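Local coordinates for uncharacterized protein Atu2129 (PDB 3DNH) that is of unknown function but has a CREG-like, FMN-binding split-barrel fold and may therefore bind a flavin or a related cofactor, at residues T38-A43 with A130-A135; G62-P65 with P69-F72; S201-L206 with A233-A238; W214-I219 with I224-A229. All blocks are in the same frame, centred on the assembly; numbering follows the deposited sequence. Where two conformers were deposited one is given.

Contact 1 (T38-A43 with A130-A135); sequences TSRTAA and ARYPKA
Arg40 runs its aliphatic chain past the hydroxyl end of Tyr132, the two side chains sliding by each other in opposite directions. Its CG lies 3.4 Å from Tyr132 OH, and Arg40 NE lies 3.6 Å from Tyr132 CE1; guanidinium and ring planes stand 78° apart. Because the chain is extended from CG to NE, the guanidinium reaches beyond the ring to the backbone of 130-135. There Arg40 NH1 donates to Arg131 O (2.7 Å) in the plane of both groups, using a carbonyl lone pair, with a nearly straight N-H...O angle of 164°. NE adds a weak bond to the same oxygen. NH1 also approaches Ser228 O, too closely for that geometry to be trusted, and Tyr132 OH has its hydrogen bond with Ile61 O.

Within 130-135, Arg131 lays its CB over one face of the Tyr132 ring, toward the rim. Arg131 NH1 donates to a water (2.9 Å) that in turn donates to Ser39 O (2.7 Å), while a direct bond to Ile61 O holds the same nitrogen. The arrangement ties the loop leading into barrel strand 41-47 to the chain leaving helix 121-131, consistent with the split-barrel fold of the pyridoxamine 5'-phosphate oxidase family.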
loop_
_atom_site.group_PDB
_atom_site.type_symbol
_atom_site.label_atom_id
_atom_site.label_comp_id
_atom_site.label_asym_id
_atom_site.label_seq_id
_atom_site.Cartn_x
_atom_site.Cartn_y
_atom_site.Cartn_z
ATOM N N THR A 38 2.770 -13.723 -2.415
ATOM C CA THR A 38 3.892 -13.001 -2.981
ATOM C C THR A 38 3.829 -11.506 -2.684
ATOM O O THR A 38 4.598 -10.724 -3.267
ATOM C CB THR A 38 4.060 -13.247 -4.521
ATOM O OG1 THR A 38 2.872 -12.816 -5.224
ATOM C CG2 THR A 38 4.338 -14.732 -4.833
ATOM N N SER A 39 2.934 -11.098 -1.804
ATOM C CA SER A 39 2.889 -9.663 -1.405
ATOM C C SER A 39 3.601 -9.412 -0.075
ATOM O O SER A 39 3.250 -10.032 0.927
ATOM C CB SER A 39 1.427 -9.141 -1.374
ATOM O OG SER A 39 0.809 -9.386 -2.653
ATOM N N ARG A 40 4.601 -8.515 -0.069
ATOM C CA ARG A 40 5.284 -8.094 1.182
ATOM C C ARG A 40 4.498 -7.051 1.972
ATOM O O ARG A 40 4.311 -7.182 3.173
ATOM C CB ARG A 40 6.710 -7.538 0.946
ATOM C CG ARG A 40 7.848 -8.597 1.003
ATOM C CD ARG A 40 9.318 -7.915 0.942
ATOM N NE ARG A 40 10.345 -8.793 1.513
ATOM C CZ ARG A 40 11.155 -9.561 0.799
ATOM N NH1 ARG A 40 12.058 -10.324 1.407
ATOM N NH2 ARG A 40 11.106 -9.535 -0.536
ATOM N N THR A 41 4.056 -5.999 1.294
ATOM C CA THR A 41 3.421 -4.887 1.972
ATOM C C THR A 41 1.908 -4.967 1.839
ATOM O O THR A 41 1.388 -5.368 0.797
ATOM C CB THR A 41 3.950 -3.536 1.470
ATOM O OG1 THR A 41 5.380 -3.529 1.579
ATOM C CG2 THR A 41 3.413 -2.387 2.330
ATOM N N ALA A 42 1.235 -4.645 2.942
ATOM C CA ALA A 42 -0.203 -4.655 3.057
ATOM C C ALA A 42 -0.710 -3.329 3.649
ATOM O O ALA A 42 -0.097 -2.780 4.541
ATOM C CB ALA A 42 -0.623 -5.793 3.975
ATOM N N ALA A 43 -1.809 -2.824 3.107
ATOM C CA ALA A 43 -2.605 -1.826 3.761
ATOM C C ALA A 43 -3.384 -2.534 4.872
ATOM O O ALA A 43 -3.846 -3.663 4.715
ATOM C CB ALA A 43 -3.555 -1.203 2.742
ATOM N N ALA A 130 12.710 -14.174 8.299
ATOM C CA ALA A 130 13.037 -14.819 7.016
ATOM C C ALA A 130 12.669 -13.910 5.834
ATOM O O ALA A 130 13.384 -13.877 4.854
ATOM C CB ALA A 130 12.323 -16.185 6.914
ATOM N N ARG A 131 11.594 -13.127 5.957
ATOM C CA ARG A 131 11.174 -12.225 4.890
ATOM C C ARG A 131 11.666 -10.806 5.069
ATOM O O ARG A 131 11.838 -10.081 4.080
ATOM C CB ARG A 131 9.634 -12.216 4.763
ATOM C CG ARG A 131 9.059 -13.366 4.041
ATOM C CD ARG A 131 7.520 -13.192 3.983
ATOM N NE ARG A 131 6.943 -14.046 2.970
ATOM C CZ ARG A 131 5.710 -13.928 2.474
ATOM N NH1 ARG A 131 4.901 -12.956 2.878
ATOM N NH2 ARG A 131 5.300 -14.774 1.531
ATOM N N TYR A 132 11.876 -10.419 6.332
ATOM C CA TYR A 132 12.092 -9.031 6.744
ATOM C C TYR A 132 13.308 -8.995 7.675
ATOM O O TYR A 132 13.157 -8.910 8.913
ATOM C CB TYR A 132 10.829 -8.459 7.446
ATOM C CG TYR A 132 9.615 -8.655 6.591
ATOM C CD1 TYR A 132 9.521 -7.986 5.359
ATOM C CD2 TYR A 132 8.604 -9.544 6.956
ATOM C CE1 TYR A 132 8.481 -8.201 4.512
ATOM C CE2 TYR A 132 7.527 -9.765 6.097
ATOM C CZ TYR A 132 7.481 -9.088 4.879
ATOM O OH TYR A 132 6.452 -9.282 4.014
ATOM N N PRO A 133 14.525 -9.072 7.086
ATOM C CA PRO A 133 15.710 -9.159 7.953
ATOM C C PRO A 133 15.929 -7.943 8.851
ATOM O O PRO A 133 16.593 -8.057 9.871
ATOM C CB PRO A 133 16.878 -9.372 6.961
ATOM C CG PRO A 133 16.404 -8.850 5.691
ATOM C CD PRO A 133 14.898 -9.110 5.658
ATOM N N LYS A 134 15.356 -6.792 8.511
ATOM C CA LYS A 134 15.490 -5.635 9.376
ATOM C C LYS A 134 14.667 -5.787 10.652
ATOM O O LYS A 134 14.917 -5.095 11.637
ATOM C CB LYS A 134 15.112 -4.342 8.654
ATOM C CG LYS A 134 16.284 -3.681 7.986
ATOM C CD LYS A 134 15.941 -2.301 7.362
ATOM C CE LYS A 134 15.066 -2.387 6.091
ATOM N NZ LYS A 134 14.828 -3.792 5.539
ATOM N N ALA A 135 13.697 -6.702 10.631
ATOM C CA ALA A 135 12.875 -6.937 11.806
ATOM C C ALA A 135 13.750 -7.414 12.978
ATOM O O ALA A 135 13.348 -7.310 14.127
ATOM C CB ALA A 135 11.758 -7.926 11.504
HETATM O O HOH W 1 2.723 -12.642 1.034
#

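Contact 2 (G62-P65 with P69-F72); sequences GIEP and PFFF
Phe70 turns its CG into the crowded position between its own backbone N and carbonyl carbon (chi1 77°), which swings the ring across to the neighbouring strand and over Gly62. Glu64, with CG anti to its carbonyl carbon (chi1 -49°), comes to the same ring from further along the hairpin.

The ring receives Gly62 CA over one face, offset toward the rim, with 3.9 Å between CA and the ring centroid: a CH-pi contact made by a residue that has no side chain to hold the ring off. Glu64 CG touches Phe70 CD2 at 3.7 Å, its chain crossing the aromatic group aslant. The carboxylate itself goes on to a salt bridge with Arg148, while Leu146 and Tyr128 also pack on Phe70.

The backbones are tied by a reciprocal pair of hydrogen bonds, Gly62 N to Phe70 O (2.8 Å) and Phe70 N to Gly62 O (2.9 Å). Gly62 O is also approached by the CA-H of Pro69, 3.3 Å from CA to O. On the other face of the sheet, Ile63 and Pro69 form a non-hydrogen-bonded pair, with Ile63 CD1 set 4.2 Å from Pro69 CB.

This is the closing end of the antiparallel hairpin 54-63/69-74 of the barrel. Its chemistry implies that an aromatic face takes the place of a missing side chain at Gly62, while Ile63 and Pro69 give the reverse face an apolar surface on which Leu36 of helix 28-38 packs.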
loop_
_atom_site.group_PDB
_atom_site.type_symbol
_atom_site.label_atom_id
_atom_site.label_comp_id
_atom_site.label_asym_id
_atom_site.label_seq_id
_atom_site.Cartn_x
_atom_site.Cartn_y
_atom_site.Cartn_z
ATOM N N GLY A 62 3.578 -11.647 6.927
ATOM C CA GLY A 62 4.086 -13.033 6.973
ATOM C C GLY A 62 2.986 -14.012 6.517
ATOM O O GLY A 62 1.817 -13.667 6.525
ATOM N N ILE A 63 3.358 -15.211 6.074
ATOM C CA ILE A 63 2.349 -16.213 5.705
ATOM C C ILE A 63 2.689 -17.529 6.407
ATOM O O ILE A 63 3.845 -17.965 6.379
ATOM C CB ILE A 63 2.219 -16.457 4.160
ATOM C CG1 ILE A 63 1.961 -15.186 3.375
ATOM C CG2 ILE A 63 0.978 -17.238 3.863
ATOM C CD1 ILE A 63 0.459 -14.715 3.404
ATOM N N GLU A 64 1.692 -18.171 7.011
ATOM C CA GLU A 64 1.892 -19.475 7.619
ATOM C C GLU A 64 1.666 -20.610 6.573
ATOM O O GLU A 64 1.064 -20.359 5.522
ATOM C CB GLU A 64 0.980 -19.601 8.847
ATOM C CG GLU A 64 1.105 -18.360 9.782
ATOM C CD GLU A 64 0.265 -18.485 11.053
ATOM O OE1 GLU A 64 0.771 -18.082 12.129
ATOM O OE2 GLU A 64 -0.884 -18.997 10.960
ATOM N N PRO A 65 2.179 -21.832 6.839
ATOM C CA PRO A 65 2.082 -22.957 5.876
ATOM C C PRO A 65 0.694 -23.146 5.247
ATOM O O PRO A 65 0.623 -23.398 4.072
ATOM C CB PRO A 65 2.472 -24.160 6.719
ATOM C CG PRO A 65 3.457 -23.581 7.703
ATOM C CD PRO A 65 2.948 -22.222 8.033
ATOM N N PRO A 69 -2.279 -15.208 6.658
ATOM C CA PRO A 69 -1.427 -14.052 6.852
ATOM C C PRO A 69 -1.261 -13.688 8.320
ATOM O O PRO A 69 -2.194 -13.833 9.123
ATOM C CB PRO A 69 -2.160 -12.925 6.115
ATOM C CG PRO A 69 -3.243 -13.542 5.361
ATOM C CD PRO A 69 -3.586 -14.804 6.116
ATOM N N PHE A 70 -0.062 -13.198 8.670
ATOM C CA PHE A 70 0.154 -12.732 10.037
ATOM C C PHE A 70 1.021 -11.496 9.954
ATOM O O PHE A 70 1.672 -11.226 8.940
ATOM C CB PHE A 70 0.739 -13.849 10.961
ATOM C CG PHE A 70 2.231 -14.123 10.767
ATOM C CD1 PHE A 70 3.189 -13.472 11.555
ATOM C CD2 PHE A 70 2.674 -15.056 9.821
ATOM C CE1 PHE A 70 4.579 -13.761 11.396
ATOM C CE2 PHE A 70 4.025 -15.330 9.647
ATOM C CZ PHE A 70 4.985 -14.671 10.439
ATOM N N PHE A 71 1.040 -10.739 11.028
ATOM C CA PHE A 71 1.768 -9.494 11.014
ATOM C C PHE A 71 2.072 -9.057 12.459
ATOM O O PHE A 71 1.534 -9.617 13.432
ATOM C CB PHE A 71 0.996 -8.415 10.227
ATOM C CG PHE A 71 -0.365 -8.101 10.792
ATOM C CD1 PHE A 71 -0.525 -7.087 11.740
ATOM C CD2 PHE A 71 -1.492 -8.801 10.361
ATOM C CE1 PHE A 71 -1.804 -6.788 12.274
ATOM C CE2 PHE A 71 -2.759 -8.516 10.872
ATOM C CZ PHE A 71 -2.917 -7.493 11.836
ATOM N N PHE A 72 2.952 -8.067 12.534
ATOM C CA PHE A 72 3.405 -7.522 13.784
ATOM C C PHE A 72 3.003 -6.064 13.850
ATOM O O PHE A 72 2.940 -5.382 12.809
ATOM C CB PHE A 72 4.931 -7.661 13.887
ATOM C CG PHE A 72 5.601 -6.501 14.543
ATOM C CD1 PHE A 72 5.687 -6.419 15.929
ATOM C CD2 PHE A 72 6.162 -5.481 13.767
ATOM C CE1 PHE A 72 6.323 -5.328 16.534
ATOM C CE2 PHE A 72 6.799 -4.381 14.372
ATOM C CZ PHE A 72 6.872 -4.306 15.751
#

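Contact 3 (S201-L206 with A233-A238); sequences SRLAVL and ARLWFA
Branched apolar contacts come first: Leu235, on strand 233-236, spreads its two methyls between two leucines of helix 201-206. Its CD2 meets Leu203 CD2 at 3.7 Å, the two side chains crossing at about a right angle. Its CD1 rests against Leu206 CB, also at 3.7 Å, and Leu206 CD2 lies 4.0 Å from Leu235 CD1 and CD2 alike. Leu235 reaches this position with CG anti to its backbone N (chi1 -176°), standing out from the strand toward the helix.

Small-residue contact follows two residues earlier in the strand. Ala204 CB and Ala233 CB meet at 4.2 Å, and their alpha carbons are 5.8 Å apart, so the helix can lie close to the strand at this end, while the leucines fill the wider separation at the other.

No hydrogen bond crosses between the two segments. On the opposite side of the strand, Arg234 forms a salt bridge with Asp220. Helix 244-254 adds Leu251 against Leu203, and Leu254 against both Leu206 and Leu235.

Helix and strand axes pass 7.4 Å apart at 77°: a helix that touches the strand through Leu203, Ala204 and Leu206 is laid nearly crosswise on it, a helix layer packed on an antiparallel three-stranded sheet.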
loop_
_atom_site.group_PDB
_atom_site.type_symbol
_atom_site.label_atom_id
_atom_site.label_comp_id
_atom_site.label_asym_id
_atom_site.label_seq_id
_atom_site.Cartn_x
_atom_site.Cartn_y
_atom_site.Cartn_z
ATOM N N SER A 201 17.184 -19.962 -5.912
ATOM C CA SER A 201 17.119 -19.005 -7.023
ATOM C C SER A 201 16.644 -19.679 -8.327
ATOM O O SER A 201 15.798 -19.112 -9.043
ATOM C CB SER A 201 18.465 -18.322 -7.191
ATOM O OG SER A 201 18.389 -17.312 -8.179
ATOM N N ARG A 202 17.098 -20.908 -8.599
ATOM C CA ARG A 202 16.541 -21.699 -9.719
ATOM C C ARG A 202 15.023 -21.895 -9.614
ATOM O O ARG A 202 14.305 -21.817 -10.627
ATOM C CB ARG A 202 17.242 -23.051 -9.883
ATOM C CG ARG A 202 18.601 -22.923 -10.557
ATOM C CD ARG A 202 19.507 -24.162 -10.408
ATOM N NE ARG A 202 18.832 -25.412 -10.771
ATOM C CZ ARG A 202 19.421 -26.472 -11.343
ATOM N NH1 ARG A 202 18.694 -27.560 -11.612
ATOM N NH2 ARG A 202 20.720 -26.449 -11.670
ATOM N N LEU A 203 14.549 -22.178 -8.414
ATOM C CA LEU A 203 13.101 -22.358 -8.151
ATOM C C LEU A 203 12.351 -21.047 -8.302
ATOM O O LEU A 203 11.247 -21.034 -8.859
ATOM C CB LEU A 203 12.837 -22.932 -6.743
ATOM C CG LEU A 203 13.492 -24.273 -6.408
ATOM C CD1 LEU A 203 13.295 -24.598 -4.932
ATOM C CD2 LEU A 203 12.893 -25.399 -7.294
ATOM N N ALA A 204 12.956 -19.950 -7.829
ATOM C CA ALA A 204 12.325 -18.645 -7.958
ATOM C C ALA A 204 12.197 -18.236 -9.436
ATOM O O ALA A 204 11.164 -17.694 -9.851
ATOM C CB ALA A 204 13.064 -17.622 -7.171
ATOM N N VAL A 205 13.228 -18.526 -10.231
ATOM C CA VAL A 205 13.163 -18.245 -11.673
ATOM C C VAL A 205 12.067 -19.079 -12.354
ATOM O O VAL A 205 11.304 -18.529 -13.121
ATOM C CB VAL A 205 14.559 -18.287 -12.389
ATOM C CG1 VAL A 205 15.587 -17.413 -11.653
ATOM C CG2 VAL A 205 15.069 -19.687 -12.515
ATOM N N LEU A 206 11.963 -20.379 -12.029
ATOM C CA LEU A 206 10.812 -21.233 -12.445
ATOM C C LEU A 206 9.456 -20.632 -12.080
ATOM O O LEU A 206 8.475 -20.787 -12.807
ATOM C CB LEU A 206 10.873 -22.622 -11.790
ATOM C CG LEU A 206 11.478 -23.901 -12.382
ATOM C CD1 LEU A 206 12.779 -24.229 -11.777
ATOM C CD2 LEU A 206 10.496 -25.051 -12.085
ATOM N N ALA A 233 8.465 -14.921 -4.239
ATOM C CA ALA A 233 8.011 -15.828 -5.298
ATOM C C ALA A 233 7.235 -17.004 -4.706
ATOM O O ALA A 233 7.404 -17.358 -3.497
ATOM C CB ALA A 233 9.211 -16.350 -6.130
ATOM N N ARG A 234 6.342 -17.562 -5.528
ATOM C CA ARG A 234 5.684 -18.824 -5.211
ATOM C C ARG A 234 5.732 -19.750 -6.421
ATOM O O ARG A 234 5.215 -19.414 -7.494
ATOM C CB ARG A 234 4.222 -18.647 -4.733
ATOM C CG ARG A 234 3.644 -20.018 -4.354
ATOM C CD ARG A 234 2.330 -19.946 -3.728
ATOM N NE ARG A 234 1.725 -21.246 -3.416
ATOM C CZ ARG A 234 2.054 -22.090 -2.425
ATOM N NH1 ARG A 234 3.079 -21.854 -1.587
ATOM N NH2 ARG A 234 1.313 -23.203 -2.274
ATOM N N LEU A 235 6.335 -20.916 -6.240
ATOM C CA LEU A 235 6.367 -21.961 -7.303
ATOM C C LEU A 235 5.227 -22.934 -7.043
ATOM O O LEU A 235 5.212 -23.562 -5.998
ATOM C CB LEU A 235 7.710 -22.708 -7.316
ATOM C CG LEU A 235 7.989 -23.789 -8.407
ATOM C CD1 LEU A 235 7.830 -23.246 -9.782
ATOM C CD2 LEU A 235 9.415 -24.384 -8.246
ATOM N N TRP A 236 4.285 -23.070 -7.989
ATOM C CA TRP A 236 3.193 -24.016 -7.832
ATOM C C TRP A 236 3.519 -25.382 -8.365
ATOM O O TRP A 236 4.045 -25.516 -9.482
ATOM C CB TRP A 236 1.922 -23.501 -8.502
ATOM C CG TRP A 236 1.450 -22.200 -7.874
ATOM C CD1 TRP A 236 1.878 -20.922 -8.189
ATOM C CD2 TRP A 236 0.488 -22.052 -6.826
ATOM N NE1 TRP A 236 1.208 -19.987 -7.432
ATOM C CE2 TRP A 236 0.359 -20.645 -6.573
ATOM C CE3 TRP A 236 -0.292 -22.955 -6.081
ATOM C CZ2 TRP A 236 -0.517 -20.129 -5.596
ATOM C CZ3 TRP A 236 -1.191 -22.430 -5.092
ATOM C CH2 TRP A 236 -1.283 -21.042 -4.868
ATOM N N PHE A 237 3.216 -26.413 -7.578
ATOM C CA PHE A 237 3.398 -27.794 -8.066
ATOM C C PHE A 237 2.400 -28.078 -9.163
ATOM O O PHE A 237 1.290 -27.499 -9.160
ATOM C CB PHE A 237 3.224 -28.795 -6.926
ATOM C CG PHE A 237 4.252 -28.653 -5.824
ATOM C CD1 PHE A 237 5.612 -28.408 -6.138
ATOM C CD2 PHE A 237 3.873 -28.779 -4.480
ATOM C CE1 PHE A 237 6.558 -28.305 -5.174
ATOM C CE2 PHE A 237 4.844 -28.668 -3.459
ATOM C CZ PHE A 237 6.169 -28.425 -3.797
ATOM N N ALA A 238 2.763 -28.959 -10.095
ATOM C CA ALA A 238 1.792 -29.405 -11.087
ATOM C C ALA A 238 0.663 -30.243 -10.464
ATOM O O ALA A 238 -0.450 -30.221 -10.950
ATOM C CB ALA A 238 2.463 -30.166 -12.272
#

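Contact 4 (W214-I219 with I224-A229); sequences WKITSI and IDLASA
Lys215 and Ala227 pair as antiparallel neighbours, joined by two backbone hydrogen bonds (Lys215 N to Ala227 O, 2.8 Å), but two residues further on a classic beta bulge sets Thr217 and Ser218 together against Asp225. Asp225 O takes the Thr217 N-H at 2.9 Å and the Ser218 N-H only weakly, at 3.4 Å, whereas Asp225 N returns a firm bond to Ser218 O (2.7 Å). With chi1 58°, Thr217 CG2 sits beside the backbone N and meets Ala227 CB at 3.8 Å; Thr217 OG1 shares a water (2.7 Å) that bonds weakly to Leu226 O.

Ser228 CB sits over the centre of the Trp214 six-membered ring, 3.7 Å from its centroid, a CH-pi contact. The indole NE1 reaches Lys210 O, and Ser228 OG bonds to Asp231 N. On one face of the sheet Ile216 lies side by side with Leu226, and Ile216 CG2 is 3.6 Å from Ile224 CG2.

The other face carries Lys215, Ser218, Asp225 and Ala227. The hairpin thus has an apolar face covered by helices 180-194, 199-206 and 244-254, and a face on which Asp225 links to His37 of helix 28-38 and Arg234 of the next strand, partners that would probably favour its ionised state.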
loop_
_atom_site.group_PDB
_atom_site.type_symbol
_atom_site.label_atom_id
_atom_site.label_comp_id
_atom_site.label_asym_id
_atom_site.label_seq_id
_atom_site.Cartn_x
_atom_site.Cartn_y
_atom_site.Cartn_z
ATOM N N TRP A 214 18.027 -15.839 -3.220
ATOM C CA TRP A 214 16.748 -16.436 -2.788
ATOM C C TRP A 214 16.893 -17.484 -1.690
ATOM O O TRP A 214 17.914 -18.180 -1.616
ATOM C CB TRP A 214 16.080 -17.086 -3.997
ATOM C CG TRP A 214 15.589 -16.070 -4.961
ATOM C CD1 TRP A 214 16.262 -15.563 -6.026
ATOM C CD2 TRP A 214 14.338 -15.373 -4.899
ATOM N NE1 TRP A 214 15.484 -14.636 -6.674
ATOM C CE2 TRP A 214 14.307 -14.480 -5.996
ATOM C CE3 TRP A 214 13.230 -15.438 -4.049
ATOM C CZ2 TRP A 214 13.203 -13.642 -6.255
ATOM C CZ3 TRP A 214 12.136 -14.626 -4.311
ATOM C CH2 TRP A 214 12.128 -13.742 -5.410
ATOM N N LYS A 215 15.870 -17.604 -0.851
ATOM C CA LYS A 215 15.737 -18.708 0.101
ATOM C C LYS A 215 14.314 -19.238 0.062
ATOM O O LYS A 215 13.380 -18.462 -0.127
ATOM C CB LYS A 215 16.067 -18.248 1.527
ATOM C CG LYS A 215 17.593 -17.935 1.792
ATOM C CD LYS A 215 18.470 -19.222 1.746
ATOM C CE LYS A 215 19.992 -18.936 1.759
ATOM N NZ LYS A 215 20.884 -20.140 1.512
ATOM N N ILE A 216 14.158 -20.559 0.214
ATOM C CA ILE A 216 12.862 -21.173 0.480
ATOM C C ILE A 216 12.453 -20.803 1.862
ATOM O O ILE A 216 13.240 -20.982 2.804
ATOM C CB ILE A 216 12.926 -22.670 0.405
ATOM C CG1 ILE A 216 13.291 -23.079 -1.025
ATOM C CG2 ILE A 216 11.575 -23.325 0.879
ATOM C CD1 ILE A 216 13.592 -24.518 -1.180
ATOM N N THR A 217 11.247 -20.255 1.984
ATOM C CA THR A 217 10.707 -19.877 3.283
ATOM C C THR A 217 9.704 -20.897 3.776
ATOM O O THR A 217 9.546 -21.050 5.001
ATOM C CB THR A 217 10.097 -18.436 3.292
ATOM O OG1 THR A 217 9.053 -18.346 2.309
ATOM C CG2 THR A 217 11.201 -17.408 2.939
ATOM N N SER A 218 9.038 -21.607 2.851
ATOM C CA SER A 218 7.961 -22.469 3.212
ATOM C C SER A 218 7.639 -23.433 2.099
ATOM O O SER A 218 7.565 -23.031 0.935
ATOM C CB SER A 218 6.713 -21.621 3.574
ATOM O OG SER A 218 5.719 -22.371 4.221
ATOM N N ILE A 219 7.440 -24.716 2.459
ATOM C CA ILE A 219 6.970 -25.758 1.515
ATOM C C ILE A 219 5.611 -26.224 1.999
ATOM O O ILE A 219 5.434 -26.440 3.196
ATOM C CB ILE A 219 7.927 -26.971 1.475
ATOM C CG1 ILE A 219 9.352 -26.508 1.058
ATOM C CG2 ILE A 219 7.338 -28.100 0.590
ATOM C CD1 ILE A 219 10.458 -27.503 1.332
ATOM N N ILE A 224 5.766 -23.869 -3.084
ATOM C CA ILE A 224 6.921 -23.457 -2.318
ATOM C C ILE A 224 6.986 -21.938 -2.347
ATOM O O ILE A 224 6.941 -21.325 -3.439
ATOM C CB ILE A 224 8.274 -24.021 -2.944
ATOM C CG1 ILE A 224 8.269 -25.563 -3.054
ATOM C CG2 ILE A 224 9.515 -23.466 -2.105
ATOM C CD1 ILE A 224 9.400 -26.172 -3.994
ATOM N N ASP A 225 7.144 -21.329 -1.173
ATOM C CA ASP A 225 7.242 -19.899 -1.121
ATOM C C ASP A 225 8.695 -19.617 -1.024
ATOM O O ASP A 225 9.401 -20.323 -0.290
ATOM C CB ASP A 225 6.522 -19.341 0.101
ATOM C CG ASP A 225 4.987 -19.237 -0.106
ATOM O OD1 ASP A 225 4.461 -19.451 -1.211
ATOM O OD2 ASP A 225 4.320 -18.908 0.862
ATOM N N LEU A 226 9.145 -18.572 -1.731
ATOM C CA LEU A 226 10.553 -18.099 -1.663
ATOM C C LEU A 226 10.649 -16.611 -1.411
ATOM O O LEU A 226 9.732 -15.864 -1.763
ATOM C CB LEU A 226 11.338 -18.474 -2.937
ATOM C CG LEU A 226 11.183 -19.946 -3.328
ATOM C CD1 LEU A 226 10.303 -20.061 -4.524
ATOM C CD2 LEU A 226 12.565 -20.504 -3.561
ATOM N N ALA A 227 11.750 -16.187 -0.777
ATOM C CA ALA A 227 12.041 -14.783 -0.593
ATOM C C ALA A 227 13.493 -14.426 -0.936
ATOM O O ALA A 227 14.431 -15.239 -0.773
ATOM C CB ALA A 227 11.665 -14.303 0.857
ATOM N N SER A 228 13.645 -13.209 -1.460
ATOM C CA SER A 228 14.940 -12.540 -1.585
ATOM C C SER A 228 14.768 -11.236 -0.845
ATOM O O SER A 228 13.726 -11.018 -0.227
ATOM C CB SER A 228 15.280 -12.279 -3.037
ATOM O OG SER A 228 14.433 -11.279 -3.574
ATOM N N ALA A 229 15.781 -10.371 -0.890
ATOM C CA ALA A 229 15.701 -9.070 -0.244
ATOM C C ALA A 229 14.621 -8.131 -0.826
ATOM O O ALA A 229 13.887 -7.503 -0.066
ATOM C CB ALA A 229 17.050 -8.392 -0.263
HETATM O O HOH W 2 8.390 -15.964 1.271
#

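In the fold
Contacts 1 and 2 both reach the barrel sheet. Their centres lie about 9 Å apart, strands 41-47 and 54-63 are neighbours in that sheet, and the hairpin of contact 2 is nested within the loop that contact 1 closes. Contacts 3 and 4 follow later in the chain, again nested, with centres about 9 Å apart; both use the three-stranded sheet of 215-220, 223-227 and 232-236. Contacts 2 and 3 are the most distant, about 20 Å between centres. The three-stranded sheet is joined to the barrel region through residues 38-40, where Thr38 packs on Arg234 of contact 3 and Arg40 on Ala227 of contact 4.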